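Local atomic coordinates of transcriptional regulator, marR family, putative (Sulfolobus solfataricus, PDB entry 3F3X), a protein that probably binds DNA as a winged helix-turn-helix transcription factor of the MarR family and regulates transcription. Residues A[81-86]-A[93-98]. Residues are numbered along the deposited sequence; the frame is centred on the assembly and turned at random. Where two conformers were deposited one is given.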
loop_
_atom_site.group_PDB
_atom_site.type_symbol
_atom_site.label_atom_id
_atom_site.label_comp_id
_atom_site.label_asym_id
_atom_site.label_seq_id
_atom_site.Cartn_x
_atom_site.Cartn_y
_atom_site.Cartn_z
ATOM N N ARG A 81 11.861 21.366 -11.282
ATOM C CA ARG A 81 12.906 21.392 -12.287
ATOM C C ARG A 81 14.033 20.555 -11.735
ATOM O O ARG A 81 14.168 20.407 -10.516
ATOM C CB ARG A 81 13.412 22.820 -12.560
ATOM C CG ARG A 81 14.256 23.450 -11.451
ATOM C CD ARG A 81 14.930 24.731 -11.952
ATOM N NE ARG A 81 13.953 25.710 -12.425
ATOM C CZ ARG A 81 13.209 26.469 -11.628
ATOM N NH1 ARG A 81 13.336 26.380 -10.311
ATOM N NH2 ARG A 81 12.307 27.288 -12.149
ATOM N N ARG A 82 14.826 19.979 -12.630
ATOM C CA ARG A 82 15.977 19.204 -12.212
ATOM C C ARG A 82 17.195 20.089 -12.431
ATOM O O ARG A 82 17.317 20.750 -13.467
ATOM C CB ARG A 82 16.103 17.924 -13.043
ATOM C CG ARG A 82 15.353 16.739 -12.454
ATOM C CD ARG A 82 15.258 15.578 -13.430
ATOM N NE ARG A 82 14.362 15.910 -14.533
ATOM C CZ ARG A 82 13.758 15.014 -15.305
ATOM N NH1 ARG A 82 13.954 13.715 -15.106
ATOM N NH2 ARG A 82 12.935 15.420 -16.257
ATOM N N ILE A 83 18.072 20.134 -11.437
ATOM C CA ILE A 83 19.301 20.904 -11.531
ATOM C C ILE A 83 20.387 20.004 -10.972
ATOM O O ILE A 83 20.099 18.995 -10.328
ATOM C CB ILE A 83 19.249 22.213 -10.702
ATOM C CG1 ILE A 83 18.806 21.910 -9.271
ATOM C CG2 ILE A 83 18.333 23.228 -11.388
ATOM C CD1 ILE A 83 18.813 23.115 -8.359
ATOM N N ARG A 84 21.636 20.350 -11.236
ATOM C CA ARG A 84 22.744 19.548 -10.745
ATOM C C ARG A 84 23.129 20.049 -9.368
ATOM O O ARG A 84 22.983 21.239 -9.075
ATOM C CB ARG A 84 23.939 19.670 -11.686
ATOM C CG ARG A 84 23.705 19.101 -13.080
ATOM C CD ARG A 84 24.839 19.495 -14.009
ATOM N NE ARG A 84 24.832 20.930 -14.272
ATOM C CZ ARG A 84 25.842 21.602 -14.813
ATOM N NH1 ARG A 84 26.961 20.969 -15.152
ATOM N NH2 ARG A 84 25.728 22.907 -15.027
ATOM N N ASP A 85 23.606 19.144 -8.520
ATOM C CA ASP A 85 24.033 19.529 -7.184
ATOM C C ASP A 85 25.237 20.446 -7.379
ATOM O O ASP A 85 26.212 20.068 -8.026
ATOM C CB ASP A 85 24.447 18.298 -6.381
ATOM C CG ASP A 85 24.681 18.610 -4.919
ATOM O OD1 ASP A 85 25.135 19.734 -4.613
ATOM O OD2 ASP A 85 24.421 17.728 -4.076
ATOM N N SER A 86 25.164 21.649 -6.823
ATOM C CA SER A 86 26.241 22.624 -6.959
ATOM C C SER A 86 27.535 22.253 -6.242
ATOM O O SER A 86 28.523 22.981 -6.335
ATOM C CB SER A 86 25.771 23.995 -6.466
ATOM O OG SER A 86 25.379 23.941 -5.104
ATOM N N ILE A 93 19.284 16.992 -8.689
ATOM C CA ILE A 93 18.474 17.565 -7.627
ATOM C C ILE A 93 17.151 18.062 -8.190
ATOM O O ILE A 93 17.108 18.624 -9.288
ATOM C CB ILE A 93 19.189 18.765 -6.963
ATOM C CG1 ILE A 93 20.521 18.316 -6.356
ATOM C CG2 ILE A 93 18.294 19.382 -5.901
ATOM C CD1 ILE A 93 20.381 17.291 -5.257
ATOM N N VAL A 94 16.079 17.861 -7.429
ATOM C CA VAL A 94 14.751 18.305 -7.836
ATOM C C VAL A 94 14.391 19.517 -6.983
ATOM O O VAL A 94 14.373 19.445 -5.758
ATOM C CB VAL A 94 13.685 17.210 -7.606
ATOM C CG1 VAL A 94 12.319 17.706 -8.080
ATOM C CG2 VAL A 94 14.067 15.938 -8.356
ATOM N N GLU A 95 14.120 20.631 -7.643
ATOM C CA GLU A 95 13.760 21.860 -6.960
ATOM C C GLU A 95 12.342 22.231 -7.344
ATOM O O GLU A 95 11.973 22.167 -8.519
ATOM C CB GLU A 95 14.717 22.987 -7.364
ATOM C CG GLU A 95 14.313 24.361 -6.833
ATOM C CD GLU A 95 15.240 25.468 -7.313
ATOM O OE1 GLU A 95 15.578 25.482 -8.516
ATOM O OE2 GLU A 95 15.614 26.330 -6.490
ATOM N N ILE A 96 11.537 22.610 -6.356
ATOM C CA ILE A 96 10.158 22.988 -6.624
ATOM C C ILE A 96 10.152 24.406 -7.203
ATOM O O ILE A 96 11.056 25.197 -6.931
ATOM C CB ILE A 96 9.300 22.923 -5.325
ATOM C CG1 ILE A 96 7.815 22.839 -5.680
ATOM C CG2 ILE A 96 9.558 24.155 -4.449
ATOM C CD1 ILE A 96 6.914 22.577 -4.481
ATOM N N THR A 97 9.149 24.713 -8.016
ATOM C CA THR A 97 9.029 26.035 -8.632
ATOM C C THR A 97 7.894 26.775 -7.922
ATOM O O THR A 97 7.097 26.165 -7.204
ATOM C CB THR A 97 8.642 25.937 -10.116
ATOM O OG1 THR A 97 7.311 25.413 -10.209
ATOM C CG2 THR A 97 9.607 25.017 -10.877
ATOM N N PRO A 98 7.807 28.101 -8.108
ATOM C CA PRO A 98 6.732 28.856 -7.458
ATOM C C PRO A 98 5.362 28.283 -7.816
ATOM O O PRO A 98 4.461 28.218 -6.974
ATOM C CB PRO A 98 6.941 30.268 -7.994
ATOM C CG PRO A 98 8.446 30.343 -8.091
ATOM C CD PRO A 98 8.786 29.010 -8.734
HETATM O O HOH W 1 12.046 27.639 -7.838
#
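The guanidinium of R81 carries T97 CG2 over one face, offset toward the rim. E95 CD and a water lie at its edge, in plane. R81 and E95 run side by side, and R81 NH1 forms a salt bridge with E95 OE1 at 3.0 Å. NH1 meets that oxygen from above the carboxylate, whose plane stands 82° from the guanidinium. The water accepts from R81 NH1 and donates to I96 O, 2.8 Å away. R81 has CG between its backbone N and carbonyl carbon (chi1 72°), and CG comes within 3.9 Å of E95 O. An alanine at R81 would probably leave the E95 carboxylate without its mate here and take away the guanidinium that packs on T97 CG2. On the face of the sheet that carries R81 and E95, I83 CG1 packs on I93 CB at 3.9 Å. I93 CG1 reaches on to D85 CA. R82 points to the other face, beside V94, and its guanidinium pairs with E75 and D72 of helix 64-76. The backbones join through two antiparallel hydrogen-bonded pairs, R81 with E95 and I83 with I93. T97 then N-caps helix 98-118, and its OG1 also bonds to G78 O. This is the two-stranded antiparallel wing of the MarR-type winged helix-turn-helix domain.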